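Putative phosphosugar isomerases (Salmonella typhimurium LT2, PDB 3FKJ) is a putative phosphosugar isomerase of the SIS family that probably binds phosphorylated carbohydrate derivatives. Local coordinates at residues A[21-26]-A[156-161]; A[120-125]-A[136-141]; A[200-205]-A[325-330]; A[206-211]-A[263-268]. One frame throughout, in Å; residues are numbered along the deposited sequence.

Interaction 1: residues A[21-26]-A[156-161]; sequences SVAHEN and AAYSLW
Ala23 presses its CB between two aromatic side chains of 156-161, lying over a face of each. Its CB is 3.8 Å from the centroid of the Tyr158 ring and 3.6 Å from that of the Trp161 five-membered ring, so both contacts are CH-pi. The indole runs on beneath the first helical turn: His24 CB sits over its six-membered ring, 3.9 Å from the centroid. With CG anti to the backbone N (chi1 -169°), the imidazole is carried past the far end of the indole; the two planes lie only 18° apart, but the rings are slid so far that they barely overlap. Ser21 OG approaches Trp161 CZ2 obliquely at 3.5 Å. At the tyrosine end, Asn26 ND2 gives a weak, bent hydrogen bond to Tyr158 OH (3.3 Å), its amide turned 24° from the ring plane. Two ring nitrogens bond outside the pair: His24 NE2 with Tyr176 OH, Trp161 NE1 with Ala152 O. The axes of the short segments 22-26 and 156-161 pass 9.7 Å apart, a gap bridged by the aromatic side chains. Phe183 of helix 176-184 stacks on Trp161, while Tyr158 reaches Tyr140, just beyond strand 136-139.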
# COMPACT_ATOMS: atom_id res chain seq x y z
N SER A 21 0.54 -30.16 -10.19
CA SER A 21 0.74 -28.91 -10.91
C SER A 21 2.24 -28.68 -11.11
O SER A 21 3.04 -28.90 -10.18
CB SER A 21 0.20 -27.72 -10.06
OG SER A 21 -1.02 -27.11 -10.49
N VAL A 22 2.61 -28.16 -12.27
CA VAL A 22 3.95 -27.62 -12.50
C VAL A 22 4.33 -26.57 -11.47
O VAL A 22 5.46 -26.59 -10.95
CB VAL A 22 4.05 -26.97 -13.90
CG1 VAL A 22 5.34 -26.17 -14.08
CG2 VAL A 22 3.92 -28.03 -14.97
N ALA A 23 3.41 -25.63 -11.21
CA ALA A 23 3.62 -24.56 -10.23
C ALA A 23 3.69 -25.12 -8.80
O ALA A 23 4.56 -24.75 -8.04
CB ALA A 23 2.56 -23.50 -10.34
N HIS A 24 2.77 -26.01 -8.44
CA HIS A 24 2.81 -26.72 -7.15
C HIS A 24 4.18 -27.38 -6.89
O HIS A 24 4.78 -27.16 -5.86
CB HIS A 24 1.70 -27.77 -7.12
CG HIS A 24 1.44 -28.40 -5.79
ND1 HIS A 24 0.43 -29.32 -5.61
CD2 HIS A 24 2.01 -28.23 -4.57
CE1 HIS A 24 0.40 -29.70 -4.35
NE2 HIS A 24 1.34 -29.05 -3.69
N GLU A 25 4.68 -28.15 -7.86
CA GLU A 25 5.94 -28.86 -7.66
C GLU A 25 7.15 -27.94 -7.59
O GLU A 25 8.03 -28.15 -6.77
CB GLU A 25 6.14 -29.91 -8.76
CG GLU A 25 6.92 -31.12 -8.33
CD GLU A 25 6.54 -32.43 -9.10
OE1 GLU A 25 5.79 -32.38 -10.11
OE2 GLU A 25 7.00 -33.52 -8.69
N ASN A 26 7.19 -26.92 -8.46
CA ASN A 26 8.24 -25.90 -8.41
C ASN A 26 8.30 -25.21 -7.06
O ASN A 26 9.35 -25.16 -6.42
CB ASN A 26 8.03 -24.82 -9.49
CG ASN A 26 8.55 -25.25 -10.86
OD1 ASN A 26 9.26 -26.25 -10.99
ND2 ASN A 26 8.21 -24.48 -11.88
N ALA A 156 0.98 -14.06 -10.86
CA ALA A 156 0.28 -13.82 -9.60
C ALA A 156 -0.07 -15.13 -8.91
O ALA A 156 -0.01 -15.20 -7.67
CB ALA A 156 -0.99 -12.97 -9.82
N ALA A 157 -0.43 -16.16 -9.71
CA ALA A 157 -0.71 -17.49 -9.17
C ALA A 157 0.49 -18.03 -8.36
O ALA A 157 0.32 -18.63 -7.32
CB ALA A 157 -1.07 -18.46 -10.29
N TYR A 158 1.71 -17.82 -8.86
CA TYR A 158 2.92 -18.30 -8.19
C TYR A 158 3.14 -17.62 -6.84
O TYR A 158 3.72 -18.21 -5.93
CB TYR A 158 4.14 -18.13 -9.11
CG TYR A 158 4.48 -19.36 -9.94
CD1 TYR A 158 5.15 -20.44 -9.39
CD2 TYR A 158 4.14 -19.43 -11.28
CE1 TYR A 158 5.50 -21.55 -10.16
CE2 TYR A 158 4.46 -20.53 -12.04
CZ TYR A 158 5.13 -21.60 -11.47
OH TYR A 158 5.45 -22.68 -12.25
N SER A 159 2.65 -16.39 -6.69
CA SER A 159 2.73 -15.73 -5.39
C SER A 159 1.95 -16.57 -4.38
O SER A 159 2.38 -16.70 -3.24
CB SER A 159 2.22 -14.26 -5.41
OG SER A 159 0.80 -14.16 -5.46
N LEU A 160 0.83 -17.17 -4.81
CA LEU A 160 -0.03 -17.90 -3.87
C LEU A 160 0.54 -19.29 -3.64
O LEU A 160 0.53 -19.78 -2.52
CB LEU A 160 -1.49 -17.94 -4.35
CG LEU A 160 -2.50 -18.60 -3.37
CD1 LEU A 160 -2.50 -18.01 -1.98
CD2 LEU A 160 -3.89 -18.59 -3.95
N TRP A 161 1.07 -19.92 -4.70
CA TRP A 161 1.75 -21.23 -4.58
C TRP A 161 2.93 -21.14 -3.58
O TRP A 161 3.07 -21.98 -2.70
CB TRP A 161 2.27 -21.73 -5.93
CG TRP A 161 1.22 -22.31 -6.86
CD1 TRP A 161 0.84 -21.81 -8.06
CD2 TRP A 161 0.44 -23.50 -6.65
NE1 TRP A 161 -0.13 -22.62 -8.63
CE2 TRP A 161 -0.40 -23.66 -7.78
CE3 TRP A 161 0.37 -24.44 -5.62
CZ2 TRP A 161 -1.29 -24.74 -7.92
CZ3 TRP A 161 -0.54 -25.50 -5.75
CH2 TRP A 161 -1.36 -25.63 -6.89

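Interaction 2: residues A[120-125]-A[136-141]; sequences IGLVYQ and YIIEYQ
Four backbone hydrogen bonds join 120-125 to 136-141 in parallel register, pairing Ile120 with Tyr136 and Val123 with Glu139. Gly121 N donates to Tyr136 O (2.8 Å) and Gly121 O receives Ile138 N (2.8 Å); Val123 then repeats the pattern, its N donating to Ile138 O (2.9 Å) and its O accepting from Tyr140 N. The last bond is the more bent, 141° at the hydrogen against at least 170° in the others, where the second strand gives way to loop. CA-H...O contacts fill the intervals, such as Glu139 CA to Val123 O at 3.2 Å.

Apolar contacts differ on the two faces. On that of Ile120, Leu122 and Ile138, the CD1 of Ile138 lies tight against Ile120 CG2 (3.4 Å) and also reaches Leu122 CD1. On the other, Val123 CG2 touches Ile137 CG2 and Glu139 CG.

Aromatic packing closes the C-terminal end. Tyr140, its CG between backbone N and carbonyl carbon (chi1 58°), folds its ring back so that Val123 O and Tyr124 N lie over one face, with Tyr124 CB 3.7 Å from Tyr140 CE1. Tyr140 OH is hydrogen-bonded to Gln98 OE1.

Helix 129-132 connects the strands in a beta-alpha-beta unit, and 136-139 is one of the two edge strands, within this chain, of a five-stranded parallel sheet, the flavodoxin-like alpha-beta-alpha arrangement (strand order 2-1-3-4-5) of a SIS domain.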
# COMPACT_ATOMS: atom_id res chain seq x y z
N ILE A 120 14.27 -15.75 -4.75
CA ILE A 120 13.48 -16.50 -5.74
C ILE A 120 13.08 -15.48 -6.81
O ILE A 120 12.42 -14.46 -6.51
CB ILE A 120 12.19 -17.14 -5.15
CG1 ILE A 120 12.51 -18.08 -3.96
CG2 ILE A 120 11.41 -17.89 -6.23
CD1 ILE A 120 11.27 -18.58 -3.22
N GLY A 121 13.47 -15.75 -8.05
CA GLY A 121 13.18 -14.87 -9.17
C GLY A 121 12.13 -15.45 -10.08
O GLY A 121 12.31 -16.56 -10.62
N LEU A 122 11.03 -14.70 -10.26
CA LEU A 122 9.99 -15.04 -11.25
C LEU A 122 10.25 -14.24 -12.55
O LEU A 122 10.33 -12.99 -12.53
CB LEU A 122 8.59 -14.71 -10.70
CG LEU A 122 7.91 -15.58 -9.63
CD1 LEU A 122 8.73 -15.69 -8.37
CD2 LEU A 122 6.58 -14.94 -9.31
N VAL A 123 10.42 -14.95 -13.66
CA VAL A 123 10.69 -14.31 -14.96
C VAL A 123 9.79 -14.92 -16.02
O VAL A 123 9.33 -16.04 -15.88
CB VAL A 123 12.18 -14.47 -15.42
CG1 VAL A 123 13.15 -13.92 -14.38
CG2 VAL A 123 12.52 -15.94 -15.76
N TYR A 124 9.50 -14.15 -17.06
CA TYR A 124 8.84 -14.71 -18.24
C TYR A 124 9.92 -15.16 -19.24
O TYR A 124 9.84 -16.26 -19.82
CB TYR A 124 7.89 -13.68 -18.86
CG TYR A 124 7.31 -14.14 -20.19
CD1 TYR A 124 6.51 -15.27 -20.27
CD2 TYR A 124 7.57 -13.44 -21.36
CE1 TYR A 124 5.98 -15.70 -21.46
CE2 TYR A 124 7.04 -13.86 -22.58
CZ TYR A 124 6.24 -15.00 -22.62
OH TYR A 124 5.71 -15.43 -23.82
N GLN A 125 10.93 -14.31 -19.42
CA GLN A 125 12.07 -14.56 -20.29
C GLN A 125 13.24 -15.12 -19.48
O GLN A 125 13.74 -14.43 -18.60
CB GLN A 125 12.52 -13.23 -20.92
CG GLN A 125 11.55 -12.63 -21.91
CD GLN A 125 11.72 -13.20 -23.32
OE1 GLN A 125 12.66 -13.98 -23.58
NE2 GLN A 125 10.82 -12.84 -24.22
N TYR A 136 16.96 -19.24 -7.00
CA TYR A 136 15.97 -20.11 -7.62
C TYR A 136 15.21 -19.29 -8.64
O TYR A 136 14.91 -18.11 -8.39
CB TYR A 136 15.03 -20.70 -6.57
CG TYR A 136 15.72 -21.32 -5.36
CD1 TYR A 136 16.08 -20.55 -4.25
CD2 TYR A 136 16.00 -22.71 -5.33
CE1 TYR A 136 16.72 -21.11 -3.16
CE2 TYR A 136 16.63 -23.29 -4.22
CZ TYR A 136 17.00 -22.49 -3.14
OH TYR A 136 17.61 -23.08 -2.04
N ILE A 137 14.90 -19.90 -9.78
CA ILE A 137 14.25 -19.24 -10.91
C ILE A 137 12.94 -19.95 -11.27
O ILE A 137 12.92 -21.15 -11.44
CB ILE A 137 15.14 -19.23 -12.18
CG1 ILE A 137 16.46 -18.49 -11.90
CG2 ILE A 137 14.40 -18.57 -13.34
CD1 ILE A 137 17.63 -18.94 -12.79
N ILE A 138 11.86 -19.20 -11.39
CA ILE A 138 10.60 -19.73 -11.88
C ILE A 138 10.30 -19.03 -13.20
O ILE A 138 10.27 -17.81 -13.27
CB ILE A 138 9.45 -19.49 -10.88
CG1 ILE A 138 9.63 -20.40 -9.64
CG2 ILE A 138 8.11 -19.73 -11.56
CD1 ILE A 138 9.39 -19.72 -8.28
N GLU A 139 10.09 -19.80 -14.26
CA GLU A 139 9.63 -19.24 -15.51
C GLU A 139 8.13 -19.36 -15.52
O GLU A 139 7.59 -20.45 -15.74
CB GLU A 139 10.23 -19.97 -16.68
CG GLU A 139 11.71 -19.69 -16.84
CD GLU A 139 12.36 -20.64 -17.80
OE1 GLU A 139 11.92 -20.67 -18.96
OE2 GLU A 139 13.30 -21.33 -17.38
N TYR A 140 7.45 -18.26 -15.20
CA TYR A 140 6.00 -18.28 -15.14
C TYR A 140 5.50 -18.19 -16.56
O TYR A 140 6.23 -17.81 -17.46
CB TYR A 140 5.43 -17.15 -14.27
CG TYR A 140 5.79 -15.74 -14.67
CD1 TYR A 140 5.13 -15.09 -15.70
CD2 TYR A 140 6.77 -15.03 -13.98
CE1 TYR A 140 5.45 -13.79 -16.05
CE2 TYR A 140 7.08 -13.72 -14.32
CZ TYR A 140 6.43 -13.11 -15.36
OH TYR A 140 6.73 -11.80 -15.69
N GLN A 141 4.23 -18.52 -16.74
CA GLN A 141 3.60 -18.41 -18.03
C GLN A 141 2.77 -17.14 -18.20
O GLN A 141 2.22 -16.58 -17.24
CB GLN A 141 2.75 -19.63 -18.27
CG GLN A 141 3.60 -20.88 -18.23
CD GLN A 141 3.10 -21.88 -19.17
OE1 GLN A 141 2.27 -22.69 -18.81
NE2 GLN A 141 3.54 -21.80 -20.41

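Interaction 3: residues A[200-205]-A[325-330]; sequences DAQRFA and NLALAT
Two helices meet here through small residues, Ala201 and Ala205 against Ala327, on the flank of the alpha-beta-alpha layered fold built round the four-stranded parallel sheet of strands 213-218, 241-246, 263-268 and 290-295, an arrangement consistent with a second SIS-type domain. The segment axes come within 8.0 Å and cross at -34°, running in broadly the same direction, and the CA atoms of Ala205 and Leu328 approach to 4.1 Å. Such closeness is possible because methyl groups meet backbone directly: Ala327 CB rests 3.3 Å from Ala201 O, and lies between the methyls of Ala201 and Ala205, the latter at 3.7 Å from CB to CB.

On the inner side Phe204, its CG anti to the backbone N (chi1 169°), swings its ring toward Leu328. The CE2 atom of Phe204 meets Leu328 CB obliquely at 4.0 Å, while Leu328 CD1 lies against the backbone of Ala205. The same ring packs edge-to-face with Tyr324, whose OH bonds to Asp200 OD2, so the helix pair is also tied one turn earlier.

Toward solvent the seam is polar. Gln202 points its CB away from the partner helix, yet a bend at chi2 (-43°) returns its amide, and NE2 touches the methyl of Ala327. A water spans the groove there, lying 3.1 Å from Gln202 OE1 and 2.7 Å from Ala327 O.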
# COMPACT_ATOMS: atom_id res chain seq x y z
N ASP A 200 -21.32 -8.20 -20.77
CA ASP A 200 -21.16 -7.06 -19.86
C ASP A 200 -19.97 -6.18 -20.25
O ASP A 200 -20.09 -4.96 -20.23
CB ASP A 200 -21.03 -7.54 -18.40
CG ASP A 200 -21.12 -6.39 -17.40
OD1 ASP A 200 -22.12 -5.67 -17.42
OD2 ASP A 200 -20.18 -6.21 -16.59
N ALA A 201 -18.86 -6.81 -20.64
CA ALA A 201 -17.62 -6.12 -21.02
C ALA A 201 -17.83 -5.21 -22.21
O ALA A 201 -17.30 -4.09 -22.25
CB ALA A 201 -16.54 -7.13 -21.31
N GLN A 202 -18.59 -5.69 -23.19
CA GLN A 202 -18.97 -4.90 -24.37
C GLN A 202 -19.77 -3.66 -24.03
O GLN A 202 -19.60 -2.60 -24.61
CB GLN A 202 -19.81 -5.76 -25.34
CG GLN A 202 -19.02 -6.76 -26.14
CD GLN A 202 -17.73 -6.16 -26.65
OE1 GLN A 202 -17.74 -5.10 -27.27
NE2 GLN A 202 -16.60 -6.80 -26.35
N ARG A 203 -20.68 -3.84 -23.09
CA ARG A 203 -21.62 -2.81 -22.69
C ARG A 203 -20.85 -1.75 -21.85
O ARG A 203 -21.03 -0.52 -22.00
CB ARG A 203 -22.76 -3.56 -21.98
CG ARG A 203 -23.86 -2.77 -21.36
CD ARG A 203 -23.80 -2.84 -19.82
NE ARG A 203 -23.15 -1.66 -19.27
CZ ARG A 203 -22.09 -1.64 -18.45
NH1 ARG A 203 -21.63 -0.45 -18.08
NH2 ARG A 203 -21.49 -2.75 -17.99
N PHE A 204 -19.93 -2.24 -21.02
CA PHE A 204 -18.96 -1.43 -20.29
C PHE A 204 -18.09 -0.54 -21.21
O PHE A 204 -18.02 0.70 -21.03
CB PHE A 204 -18.08 -2.35 -19.45
CG PHE A 204 -16.87 -1.69 -18.85
CD1 PHE A 204 -16.97 -0.97 -17.68
CD2 PHE A 204 -15.64 -1.78 -19.46
CE1 PHE A 204 -15.89 -0.37 -17.13
CE2 PHE A 204 -14.52 -1.18 -18.90
CZ PHE A 204 -14.64 -0.48 -17.74
N ALA A 205 -17.42 -1.18 -22.17
CA ALA A 205 -16.60 -0.48 -23.17
C ALA A 205 -17.38 0.66 -23.83
O ALA A 205 -16.92 1.80 -23.82
CB ALA A 205 -16.10 -1.44 -24.20
N ASN A 325 -10.79 -5.03 -20.23
CA ASN A 325 -9.68 -4.23 -20.76
C ASN A 325 -9.55 -4.23 -22.28
O ASN A 325 -9.25 -3.17 -22.86
CB ASN A 325 -8.34 -4.63 -20.16
CG ASN A 325 -8.31 -4.48 -18.67
OD1 ASN A 325 -9.16 -3.82 -18.09
ND2 ASN A 325 -7.33 -5.10 -18.03
N LEU A 326 -9.74 -5.39 -22.91
CA LEU A 326 -9.75 -5.47 -24.37
C LEU A 326 -10.99 -4.75 -24.93
O LEU A 326 -10.90 -3.96 -25.87
CB LEU A 326 -9.72 -6.93 -24.83
CG LEU A 326 -9.31 -7.24 -26.27
CD1 LEU A 326 -7.89 -6.77 -26.52
CD2 LEU A 326 -9.46 -8.71 -26.55
N ALA A 327 -12.16 -5.05 -24.38
CA ALA A 327 -13.38 -4.37 -24.80
C ALA A 327 -13.25 -2.83 -24.72
O ALA A 327 -13.67 -2.12 -25.64
CB ALA A 327 -14.56 -4.85 -23.98
N LEU A 328 -12.65 -2.32 -23.64
CA LEU A 328 -12.51 -0.87 -23.46
C LEU A 328 -11.51 -0.30 -24.45
O LEU A 328 -11.81 0.69 -25.15
CB LEU A 328 -12.08 -0.54 -22.05
CG LEU A 328 -11.99 0.92 -21.69
CD1 LEU A 328 -13.40 1.52 -21.77
CD2 LEU A 328 -11.39 1.07 -20.29
N ALA A 329 -10.36 -0.97 -24.56
CA ALA A 329 -9.30 -0.55 -25.49
C ALA A 329 -9.81 -0.48 -26.94
O ALA A 329 -9.47 0.43 -27.67
CB ALA A 329 -8.06 -1.47 -25.38
N THR A 330 -10.63 -1.44 -27.35
CA THR A 330 -11.20 -1.42 -28.72
C THR A 330 -12.18 -0.26 -28.85
O THR A 330 -12.03 0.53 -29.77
CB THR A 330 -11.85 -2.77 -29.08
OG1 THR A 330 -10.99 -3.82 -28.63
CG2 THR A 330 -12.06 -2.91 -30.60
O HOH W 1 -15.53 -2.89 -27.39

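Interaction 4: residues A[206-211]-A[263-268]; sequences AEWKDE and PFILLQ
Pro263 opens the strand between two side chains of 206-211. Its CB meets Trp208 CZ3 at 3.4 Å, approaching the indole obliquely, while its CG lies 3.4 Å from Glu211 OE1. Glu211 is bent at chi2 (-65°), which brings its carboxylate up to the CG corner of the proline; OE2 forms a salt bridge with Lys290, whose ammonium also makes a cation-pi contact with Trp208. The lysine would thus be expected to stabilise the negative charge beside this apolar ring. At Phe264 the side chain turns away and the backbone takes over: its carbonyl O sits at the edge of the indole, near the ring plane, 3.4 Å from Trp208 CH2. The strand is an interior member of a four-stranded parallel sheet, hydrogen-bonded to 213-218 and to 290-295, and Trp208 belongs to helix 198-208, which packs against the sheet as in an alpha-beta-alpha sandwich. A type I turn from Trp208 to Glu211, closed by Glu211 N to Trp208 O (3.1 Å), leads from that helix toward strand 213-218. Next along, Ile265 holds CG1 anti to its carbonyl carbon (chi1 -53°); this branch runs alongside the indole, the two side chains pointing contrary ways, with CG1 3.7 Å from Trp208 CZ3 and CD1 slightly farther off.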
# COMPACT_ATOMS: atom_id res chain seq x y z
N ALA A 206 -18.57 0.36 -24.36
CA ALA A 206 -19.39 1.39 -25.03
C ALA A 206 -19.78 2.53 -24.08
O ALA A 206 -19.77 3.70 -24.47
CB ALA A 206 -20.64 0.78 -25.68
N GLU A 207 -20.09 2.21 -22.83
CA GLU A 207 -20.56 3.23 -21.89
C GLU A 207 -19.47 4.00 -21.14
O GLU A 207 -19.73 5.10 -20.64
CB GLU A 207 -21.57 2.63 -20.91
CG GLU A 207 -22.92 2.44 -21.59
CD GLU A 207 -23.78 1.36 -20.96
OE1 GLU A 207 -23.77 1.28 -19.71
OE2 GLU A 207 -24.47 0.62 -21.71
N TRP A 208 -18.25 3.45 -21.11
CA TRP A 208 -17.14 4.03 -20.31
C TRP A 208 -16.02 4.61 -21.15
O TRP A 208 -15.10 5.21 -20.62
CB TRP A 208 -16.56 2.96 -19.38
CG TRP A 208 -17.45 2.62 -18.21
CD1 TRP A 208 -18.72 2.08 -18.25
CD2 TRP A 208 -17.12 2.75 -16.83
NE1 TRP A 208 -19.19 1.87 -16.97
CE2 TRP A 208 -18.23 2.27 -16.08
CE3 TRP A 208 -15.99 3.21 -16.14
CZ2 TRP A 208 -18.25 2.28 -14.68
CZ3 TRP A 208 -16.01 3.20 -14.73
CH2 TRP A 208 -17.12 2.74 -14.03
N LYS A 209 -16.12 4.48 -22.46
CA LYS A 209 -15.08 4.91 -23.38
C LYS A 209 -14.68 6.37 -23.31
O LYS A 209 -13.55 6.70 -23.68
CB LYS A 209 -15.48 4.58 -24.83
CG LYS A 209 -16.83 5.12 -25.28
CD LYS A 209 -16.92 5.03 -26.78
CE LYS A 209 -18.29 5.44 -27.29
NZ LYS A 209 -18.11 5.82 -28.69
N ASP A 210 -15.58 7.23 -22.82
CA ASP A 210 -15.29 8.66 -22.73
C ASP A 210 -14.90 9.18 -21.34
O ASP A 210 -14.65 10.36 -21.18
CB ASP A 210 -16.46 9.47 -23.29
CG ASP A 210 -16.77 9.11 -24.74
OD1 ASP A 210 -15.82 9.00 -25.53
OD2 ASP A 210 -17.95 8.90 -25.07
N GLU A 211 -14.80 8.30 -20.34
CA GLU A 211 -14.39 8.71 -18.99
C GLU A 211 -12.89 9.05 -18.96
O GLU A 211 -12.06 8.35 -19.55
CB GLU A 211 -14.72 7.62 -17.98
CG GLU A 211 -16.22 7.23 -17.96
CD GLU A 211 -17.11 8.38 -17.50
OE1 GLU A 211 -16.57 9.40 -17.04
OE2 GLU A 211 -18.35 8.27 -17.60
N PRO A 263 -17.03 7.78 -11.84
CA PRO A 263 -16.83 6.37 -12.19
C PRO A 263 -16.00 5.56 -11.18
O PRO A 263 -14.91 5.96 -10.82
CB PRO A 263 -16.12 6.44 -13.56
CG PRO A 263 -16.28 7.89 -14.00
CD PRO A 263 -16.19 8.64 -12.69
N PHE A 264 -16.58 4.46 -10.72
CA PHE A 264 -15.92 3.49 -9.85
C PHE A 264 -16.06 2.09 -10.45
O PHE A 264 -17.14 1.68 -10.83
CB PHE A 264 -16.61 3.45 -8.47
CG PHE A 264 -16.57 4.74 -7.72
CD1 PHE A 264 -15.52 5.02 -6.86
CD2 PHE A 264 -17.60 5.66 -7.84
CE1 PHE A 264 -15.48 6.22 -6.15
CE2 PHE A 264 -17.58 6.85 -7.13
CZ PHE A 264 -16.48 7.13 -6.29
N ILE A 265 -14.95 1.37 -10.51
CA ILE A 265 -14.96 -0.05 -10.77
C ILE A 265 -14.58 -0.73 -9.43
O ILE A 265 -13.45 -0.55 -8.93
CB ILE A 265 -13.97 -0.46 -11.91
CG1 ILE A 265 -14.25 0.40 -13.16
CG2 ILE A 265 -14.08 -2.00 -12.18
CD1 ILE A 265 -13.12 0.52 -14.17
N LEU A 266 -15.54 -1.47 -8.87
CA LEU A 266 -15.38 -2.22 -7.63
C LEU A 266 -15.15 -3.67 -7.97
O LEU A 266 -15.95 -4.29 -8.65
CB LEU A 266 -16.59 -2.08 -6.70
CG LEU A 266 -16.62 -2.89 -5.37
CD1 LEU A 266 -15.54 -2.42 -4.44
CD2 LEU A 266 -17.96 -2.75 -4.69
N LEU A 267 -14.01 -4.19 -7.52
CA LEU A 267 -13.69 -5.60 -7.60
C LEU A 267 -14.05 -6.21 -6.28
O LEU A 267 -13.25 -6.21 -5.37
CB LEU A 267 -12.21 -5.81 -7.88
CG LEU A 267 -11.66 -5.07 -9.11
CD1 LEU A 267 -10.27 -5.51 -9.29
CD2 LEU A 267 -12.47 -5.33 -10.37
N GLN A 268 -15.29 -6.69 -6.19
CA GLN A 268 -15.87 -7.25 -4.97
C GLN A 268 -15.38 -8.69 -4.71
O GLN A 268 -15.23 -9.50 -5.64
CB GLN A 268 -17.42 -7.22 -5.03
CG GLN A 268 -18.11 -7.68 -3.76
CD GLN A 268 -19.60 -7.43 -3.75
OE1 GLN A 268 -20.24 -7.32 -4.80
NE2 GLN A 268 -20.18 -7.34 -2.54

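How the interactions relate
The four contacts form two pairs, one in each half of the chain. Interactions 1 and 2 have centres 11 Å apart and meet through Tyr158 of interaction 1, whose CE1 lies 3.5 Å from Ile138 CG2, so the helix pair packs on the parallel strands of the five-stranded sheet. Interactions 3 and 4 lie 10 Å apart between centres and both use helix 198-208; Phe204 CZ touches Ile265 CD1 at 4.0 Å, and Leu328 reaches the backbone of Trp208 and Lys209. Between the pairs, centres are 30 to 33 Å apart and the nearest atoms are about 12 to 18 Å apart, consistent with two separate sheet-based domains.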